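Local coordinates for hemolysin activator protein CdiB (Acinetobacter baumannii ACICU, PDB 6WIL) that probably exports a large toxin protein across the outer membrane as the TpsB-type, Omp85-superfamily transporter of a contact-dependent growth inhibition system, at residues A82-H86 against I103-A107; T118-S124 against L135-G140. All blocks are in the same frame, centred on the assembly; numbering follows the deposited sequence.

Overall arrangement
Both contacts lie in the ShlB-type POTRA domain, about 36 to 37 Å from the centre of the chain and away from the closed 16-stranded barrel. Contact 1 joins helices 77-85 and 97-113 through largely buried aromatic and aliphatic side chains. Contact 2 pairs strands 120-123 and 132-149 mainly by backbone hydrogen bonds; the Ile121, Leu135 and Ile137 side is apolar and mostly buried, the Gln120, Val122 and Gln138 side more polar and more exposed. Helix 97-113 is followed in the chain by strand 120-123, and the two contacts meet where Ala107 O packs on Ile121 CG1, at 3.6 Å. Contact 1 thus lies within the helical layer, contact 2 within the sheet it packs on.

Contact 1 (A82-H86 against I103-A107); sequences AIKKH and IVNYA
The Tyr106 ring receives the edge of the His86 imidazole over one face, and at its own edge it meets Ile83 and the backbone of Ala82. The two rings form a T-shaped pair, with centroids 5.4 Å apart and planes at 84°. His86 CD2 leads this approach, 4.0 Å from Tyr106 CZ, so a carbon of the imidazole rather than a nitrogen faces the phenol. Both nitrogens are engaged outside the pair: NE2 bonds to Phe44 O and ND1 to Gln88 N, and this double grip fixes how the imidazole is turned. Phe44 also brings its ring against Tyr106.

In the plane of the phenol lies Ala82 O, 3.6 Å from Tyr106 CE2. Tyr106 CG stands anti to the backbone N (chi1 179°), which carries the ring out from helix 97-113 and across to the end of helix 77-85. Ile83 runs the other way, its side chain sliding past the tyrosine. A bend at chi2 (-63°) brings its CD1 to 3.5 Å from Tyr106 CD2. The same methyl rests against both Ile103 CG2 and Ala107 CB, each 3.9 Å from it, touching side chains one helical turn apart. Ile83 also touches Ile60 of strand 59-62, while Leu47 of a preceding loop packs on both His86 and Tyr106. Two helices joined by apolar side chains and laid over a small sheet are the helical half of the beta-alpha-alpha-beta-beta POTRA fold.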
ATOM      1  N   ALA A  82      25.244  -0.248 -21.588  1.00 42.05           N
ATOM      2  CA  ALA A  82      25.594  -1.363 -20.716  1.00 40.97           C
ATOM      3  C   ALA A  82      26.741  -2.182 -21.295  1.00 51.33           C
ATOM      4  O   ALA A  82      27.607  -2.654 -20.549  1.00 52.99           O
ATOM      5  CB  ALA A  82      24.371  -2.245 -20.469  1.00 27.95           C
ATOM      6  N   ILE A  83      26.770  -2.354 -22.620  1.00 41.48           N
ATOM      7  CA  ILE A  83      27.861  -3.094 -23.253  1.00 48.33           C
ATOM      8  C   ILE A  83      29.191  -2.401 -22.994  1.00 39.02           C
ATOM      9  O   ILE A  83      30.144  -3.009 -22.493  1.00 50.13           O
ATOM     10  CB  ILE A  83      27.603  -3.255 -24.762  1.00 36.45           C
ATOM     11  CG1 ILE A  83      26.365  -4.118 -25.016  1.00 37.47           C
ATOM     12  CG2 ILE A  83      28.828  -3.855 -25.444  1.00 37.40           C
ATOM     13  CD1 ILE A  83      26.496  -5.530 -24.507  1.00 46.43           C
ATOM     14  N   LYS A  84      29.270  -1.110 -23.331  1.00 35.46           N
ATOM     15  CA  LYS A  84      30.497  -0.345 -23.148  1.00 41.73           C
ATOM     16  C   LYS A  84      30.869  -0.171 -21.679  1.00 44.48           C
ATOM     17  O   LYS A  84      32.037   0.093 -21.378  1.00 51.81           O
ATOM     18  CB  LYS A  84      30.357   1.020 -23.819  1.00 37.59           C
ATOM     19  CG  LYS A  84      30.289   0.949 -25.335  1.00 46.04           C
ATOM     20  CD  LYS A  84      30.204   2.329 -25.964  1.00 55.37           C
ATOM     21  CE  LYS A  84      30.289   2.241 -27.480  1.00 56.01           C
ATOM     22  NZ  LYS A  84      30.141   3.577 -28.116  1.00 74.93           N
ATOM     23  N   LYS A  85      29.910  -0.314 -20.765  1.00 41.62           N
ATOM     24  CA  LYS A  85      30.185  -0.165 -19.342  1.00 54.62           C
ATOM     25  C   LYS A  85      30.755  -1.436 -18.725  1.00 44.87           C
ATOM     26  O   LYS A  85      31.352  -1.371 -17.645  1.00 49.39           O
ATOM     27  CB  LYS A  85      28.899   0.252 -18.612  1.00 50.31           C
ATOM     28  CG  LYS A  85      29.034   0.543 -17.119  1.00 61.24           C
ATOM     29  CD  LYS A  85      29.829   1.812 -16.842  1.00 76.90           C
ATOM     30  CE  LYS A  85      29.647   2.254 -15.396  1.00 79.96           C
ATOM     31  NZ  LYS A  85      28.205   2.478 -15.083  1.00 68.84           N
ATOM     32  N   HIS A  86      30.599  -2.575 -19.391  1.00 27.60           N
ATOM     33  CA  HIS A  86      31.021  -3.845 -18.818  1.00 50.01           C
ATOM     34  C   HIS A  86      32.517  -3.809 -18.513  1.00 53.89           C
ATOM     35  O   HIS A  86      33.309  -3.383 -19.366  1.00 38.24           O
ATOM     36  CB  HIS A  86      30.699  -4.993 -19.774  1.00 42.71           C
ATOM     37  CG  HIS A  86      30.899  -6.352 -19.178  1.00 46.50           C
ATOM     38  ND1 HIS A  86      32.140  -6.939 -19.066  1.00 52.75           N
ATOM     39  CD2 HIS A  86      30.015  -7.240 -18.665  1.00 50.98           C
ATOM     40  CE1 HIS A  86      32.014  -8.129 -18.505  1.00 50.76           C
ATOM     41  NE2 HIS A  86      30.734  -8.337 -18.255  1.00 52.32           N
ATOM     42  N   ILE A 103      27.953 -11.463 -25.915  1.00 41.88           N
ATOM     43  CA  ILE A 103      27.656 -10.033 -25.943  1.00 35.85           C
ATOM     44  C   ILE A 103      26.200  -9.804 -26.325  1.00 49.81           C
ATOM     45  O   ILE A 103      25.512  -8.959 -25.738  1.00 40.13           O
ATOM     46  CB  ILE A 103      28.619  -9.308 -26.900  1.00 39.18           C
ATOM     47  CG1 ILE A 103      30.030  -9.277 -26.307  1.00 48.22           C
ATOM     48  CG2 ILE A 103      28.123  -7.898 -27.209  1.00 39.49           C
ATOM     49  CD1 ILE A 103      31.124  -9.090 -27.341  1.00 51.51           C
ATOM     50  N   VAL A 104      25.700 -10.569 -27.298  1.00 48.79           N
ATOM     51  CA  VAL A 104      24.305 -10.448 -27.703  1.00 41.54           C
ATOM     52  C   VAL A 104      23.377 -10.878 -26.570  1.00 39.67           C
ATOM     53  O   VAL A 104      22.398 -10.192 -26.257  1.00 46.53           O
ATOM     54  CB  VAL A 104      24.051 -11.253 -28.992  1.00 49.20           C
ATOM     55  CG1 VAL A 104      22.580 -11.616 -29.124  1.00 34.87           C
ATOM     56  CG2 VAL A 104      24.505 -10.452 -30.202  1.00 34.93           C
ATOM     57  N   ASN A 105      23.675 -12.014 -25.930  1.00 47.60           N
ATOM     58  CA  ASN A 105      22.847 -12.468 -24.815  1.00 40.25           C
ATOM     59  C   ASN A 105      22.850 -11.470 -23.668  1.00 47.50           C
ATOM     60  O   ASN A 105      21.844 -11.331 -22.963  1.00 49.39           O
ATOM     61  CB  ASN A 105      23.323 -13.830 -24.315  1.00 48.92           C
ATOM     62  CG  ASN A 105      22.855 -14.968 -25.190  1.00 62.64           C
ATOM     63  OD1 ASN A 105      21.768 -14.917 -25.766  1.00 73.05           O
ATOM     64  ND2 ASN A 105      23.674 -16.007 -25.293  1.00 73.28           N
ATOM     65  N   TYR A 106      23.972 -10.780 -23.457  1.00 50.71           N
ATOM     66  CA  TYR A 106      24.043  -9.777 -22.400  1.00 45.24           C
ATOM     67  C   TYR A 106      23.184  -8.565 -22.735  1.00 47.66           C
ATOM     68  O   TYR A 106      22.466  -8.047 -21.871  1.00 44.17           O
ATOM     69  CB  TYR A 106      25.501  -9.367 -22.176  1.00 41.98           C
ATOM     70  CG  TYR A 106      25.714  -8.315 -21.110  1.00 43.68           C
ATOM     71  CD1 TYR A 106      25.384  -8.561 -19.786  1.00 54.16           C
ATOM     72  CD2 TYR A 106      26.272  -7.084 -21.426  1.00 48.46           C
ATOM     73  CE1 TYR A 106      25.592  -7.609 -18.805  1.00 53.32           C
ATOM     74  CE2 TYR A 106      26.482  -6.123 -20.453  1.00 48.53           C
ATOM     75  CZ  TYR A 106      26.139  -6.392 -19.144  1.00 52.01           C
ATOM     76  OH  TYR A 106      26.346  -5.441 -18.172  1.00 73.63           O
ATOM     77  N   ALA A 107      23.240  -8.102 -23.986  1.00 36.03           N
ATOM     78  CA  ALA A 107      22.417  -6.973 -24.395  1.00 39.41           C
ATOM     79  C   ALA A 107      20.935  -7.323 -24.431  1.00 41.32           C
ATOM     80  O   ALA A 107      20.095  -6.422 -24.337  1.00 40.65           O
ATOM     81  CB  ALA A 107      22.870  -6.462 -25.762  1.00 30.18           C
TER

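Contact 2 (T118-S124 against L135-G140)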
ATOM      1  N   THR A 118       9.111  -8.434 -25.656  1.00 38.01           N
ATOM      2  CA  THR A 118       8.848  -8.870 -27.022  1.00 50.46           C
ATOM      3  C   THR A 118       9.808  -8.245 -28.024  1.00 43.73           C
ATOM      4  O   THR A 118       9.612  -8.394 -29.234  1.00 41.83           O
ATOM      5  CB  THR A 118       7.404  -8.557 -27.422  1.00 45.50           C
ATOM      6  OG1 THR A 118       7.208  -7.138 -27.446  1.00 35.30           O
ATOM      7  CG2 THR A 118       6.434  -9.190 -26.440  1.00 31.45           C
ATOM      8  N   SER A 119      10.825  -7.535 -27.552  1.00 34.98           N
ATOM      9  CA  SER A 119      11.871  -7.002 -28.407  1.00 42.48           C
ATOM     10  C   SER A 119      13.070  -7.945 -28.406  1.00 45.83           C
ATOM     11  O   SER A 119      13.235  -8.775 -27.509  1.00 48.12           O
ATOM     12  CB  SER A 119      12.284  -5.602 -27.950  1.00 38.00           C
ATOM     13  OG  SER A 119      11.294  -4.651 -28.297  1.00 48.66           O
ATOM     14  N   GLN A 120      13.903  -7.819 -29.439  1.00 43.20           N
ATOM     15  CA  GLN A 120      15.017  -8.740 -29.640  1.00 49.92           C
ATOM     16  C   GLN A 120      16.219  -7.995 -30.196  1.00 46.02           C
ATOM     17  O   GLN A 120      16.098  -7.250 -31.174  1.00 45.00           O
ATOM     18  CB  GLN A 120      14.628  -9.882 -30.588  1.00 45.38           C
ATOM     19  CG  GLN A 120      15.747 -10.877 -30.860  1.00 60.42           C
ATOM     20  CD  GLN A 120      16.089 -11.727 -29.649  1.00 67.41           C
ATOM     21  OE1 GLN A 120      15.217 -12.362 -29.054  1.00 56.09           O
ATOM     22  NE2 GLN A 120      17.366 -11.742 -29.278  1.00 64.74           N
ATOM     23  N   ILE A 121      17.372  -8.200 -29.571  1.00 45.50           N
ATOM     24  CA  ILE A 121      18.630  -7.670 -30.084  1.00 47.59           C
ATOM     25  C   ILE A 121      19.110  -8.569 -31.213  1.00 45.17           C
ATOM     26  O   ILE A 121      19.229  -9.788 -31.046  1.00 50.49           O
ATOM     27  CB  ILE A 121      19.681  -7.575 -28.964  1.00 48.46           C
ATOM     28  CG1 ILE A 121      19.225  -6.602 -27.875  1.00 48.05           C
ATOM     29  CG2 ILE A 121      21.025  -7.139 -29.526  1.00 37.00           C
ATOM     30  CD1 ILE A 121      19.155  -5.162 -28.338  1.00 37.96           C
ATOM     31  N   VAL A 122      19.373  -7.974 -32.373  1.00 46.84           N
ATOM     32  CA  VAL A 122      19.971  -8.695 -33.487  1.00 58.12           C
ATOM     33  C   VAL A 122      21.286  -8.019 -33.845  1.00 46.11           C
ATOM     34  O   VAL A 122      21.562  -6.882 -33.451  1.00 37.49           O
ATOM     35  CB  VAL A 122      19.042  -8.767 -34.717  1.00 42.85           C
ATOM     36  CG1 VAL A 122      17.755  -9.490 -34.364  1.00 48.25           C
ATOM     37  CG2 VAL A 122      18.752  -7.376 -35.247  1.00 45.55           C
ATOM     38  N   VAL A 123      22.107  -8.742 -34.598  1.00 52.40           N
ATOM     39  CA  VAL A 123      23.409  -8.255 -35.029  1.00 55.13           C
ATOM     40  C   VAL A 123      23.397  -8.123 -36.544  1.00 53.11           C
ATOM     41  O   VAL A 123      22.839  -8.974 -37.247  1.00 58.92           O
ATOM     42  CB  VAL A 123      24.546  -9.184 -34.552  1.00 49.51           C
ATOM     43  CG1 VAL A 123      24.234 -10.633 -34.888  1.00 56.59           C
ATOM     44  CG2 VAL A 123      25.881  -8.762 -35.156  1.00 42.06           C
ATOM     45  N   SER A 124      23.986  -7.038 -37.042  1.00 58.11           N
ATOM     46  CA  SER A 124      24.202  -6.838 -38.469  1.00 62.53           C
ATOM     47  C   SER A 124      25.662  -7.140 -38.793  1.00 44.96           C
ATOM     48  O   SER A 124      26.482  -6.216 -38.887  1.00 50.42           O
ATOM     49  CB  SER A 124      23.832  -5.409 -38.869  1.00 60.22           C
ATOM     50  OG  SER A 124      22.665  -4.980 -38.186  1.00 73.99           O
ATOM     51  N   LEU A 135      24.860  -3.385 -33.687  1.00 64.02           N
ATOM     52  CA  LEU A 135      23.694  -4.037 -33.119  1.00 51.91           C
ATOM     53  C   LEU A 135      22.423  -3.370 -33.621  1.00 48.71           C
ATOM     54  O   LEU A 135      22.409  -2.181 -33.953  1.00 37.74           O
ATOM     55  CB  LEU A 135      23.727  -3.993 -31.593  1.00 45.22           C
ATOM     56  CG  LEU A 135      24.775  -4.876 -30.923  1.00 50.83           C
ATOM     57  CD1 LEU A 135      24.621  -4.798 -29.417  1.00 43.95           C
ATOM     58  CD2 LEU A 135      24.647  -6.309 -31.410  1.00 48.26           C
ATOM     59  N   SER A 136      21.354  -4.152 -33.682  1.00 39.26           N
ATOM     60  CA  SER A 136      20.052  -3.621 -34.051  1.00 57.18           C
ATOM     61  C   SER A 136      18.997  -4.189 -33.123  1.00 48.27           C
ATOM     62  O   SER A 136      19.199  -5.217 -32.476  1.00 42.17           O
ATOM     63  CB  SER A 136      19.683  -3.943 -35.497  1.00 43.49           C
ATOM     64  OG  SER A 136      20.234  -2.980 -36.364  1.00 53.41           O
ATOM     65  N   ILE A 137      17.850  -3.523 -33.082  1.00 47.71           N
ATOM     66  CA  ILE A 137      16.774  -3.915 -32.182  1.00 45.90           C
ATOM     67  C   ILE A 137      15.517  -4.194 -32.995  1.00 44.67           C
ATOM     68  O   ILE A 137      15.027  -3.328 -33.733  1.00 42.03           O
ATOM     69  CB  ILE A 137      16.514  -2.858 -31.095  1.00 50.90           C
ATOM     70  CG1 ILE A 137      15.377  -3.325 -30.183  1.00 52.36           C
ATOM     71  CG2 ILE A 137      16.195  -1.500 -31.702  1.00 50.43           C
ATOM     72  CD1 ILE A 137      15.294  -2.607 -28.873  1.00 72.92           C
ATOM     73  N   GLN A 138      14.998  -5.406 -32.858  1.00 39.75           N
ATOM     74  CA  GLN A 138      13.674  -5.734 -33.377  1.00 49.74           C
ATOM     75  C   GLN A 138      12.648  -5.251 -32.364  1.00 52.62           C
ATOM     76  O   GLN A 138      12.309  -5.946 -31.406  1.00 47.27           O
ATOM     77  CB  GLN A 138      13.547  -7.228 -33.632  1.00 40.97           C
ATOM     78  CG  GLN A 138      13.951  -7.631 -35.028  1.00 49.11           C
ATOM     79  CD  GLN A 138      14.304  -9.098 -35.119  1.00 65.81           C
ATOM     80  OE1 GLN A 138      14.187  -9.837 -34.141  1.00 56.68           O
ATOM     81  NE2 GLN A 138      14.752  -9.528 -36.294  1.00 65.22           N
ATOM     82  N   ILE A 139      12.147  -4.039 -32.586  1.00 50.95           N
ATOM     83  CA  ILE A 139      11.220  -3.408 -31.655  1.00 52.37           C
ATOM     84  C   ILE A 139       9.874  -4.124 -31.746  1.00 56.34           C
ATOM     85  O   ILE A 139       9.184  -4.044 -32.766  1.00 64.07           O
ATOM     86  CB  ILE A 139      11.078  -1.911 -31.938  1.00 62.57           C
ATOM     87  CG1 ILE A 139      12.455  -1.241 -31.895  1.00 46.67           C
ATOM     88  CG2 ILE A 139      10.126  -1.274 -30.941  1.00 65.15           C
ATOM     89  CD1 ILE A 139      12.401   0.267 -31.772  1.00 56.05           C
ATOM     90  N   GLY A 140       9.507  -4.831 -30.679  1.00 47.23           N
ATOM     91  CA  GLY A 140       8.225  -5.506 -30.611  1.00 54.78           C
ATOM     92  C   GLY A 140       7.129  -4.591 -30.103  1.00 56.98           C
ATOM     93  O   GLY A 140       7.244  -4.018 -29.013  1.00 46.29           O
TER
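Val122 is the main bump on the more polar face of this hairpin, and Ser136 and Gln138 make the hollow that takes it. Its CG2 fits against Ser136 CB at 3.6 Å. Its CG1, held anti to the carbonyl carbon (chi1 -61°), meets the amide of Gln138, with CD 3.6 Å away, and the two side chains cross at about a right angle. Extended beyond CG, Gln138 lies alongside Gln120 and points the same way; their amide planes are 80° apart, and the OE1 of Gln138 rests near CB of Gln120. Gln120, by contrast, is bent at chi2, and its NE2 bonds to Ile121 O of its own strand at 3.2 Å.

The other face is aliphatic. Leu135 CD2 fills the notch between Ile121 and Val123, 4.2 Å from Ile121 CG2 and 4.3 Å from Val123 CB. Leu111 of helix 97-113 packs on Ile121 and Ile137, while Val79 and Ile80 of helix 77-85 reach Ile121 and Leu135.

Between the faces, paired backbone bonds link Gln120 with Gln138 and Val122 with Ser136. Beyond the Gln120-Gln138 pair, Ser119 OG takes over as acceptor for Gly140 N (3.0 Å, nearly straight at 169°). Gly140 presents no side chain here, and its CA lies 3.5 Å from Thr118 O. Ser136 OG bonds to Ile63 O, and backbone bonds between Leu135 and both Ser61 and Ile63 join strand 59-62 and the residue after it to the far side of strand 132-149. This antiparallel hairpin, with a parallel third strand and helices on its aliphatic face, is the sheet of a POTRA domain.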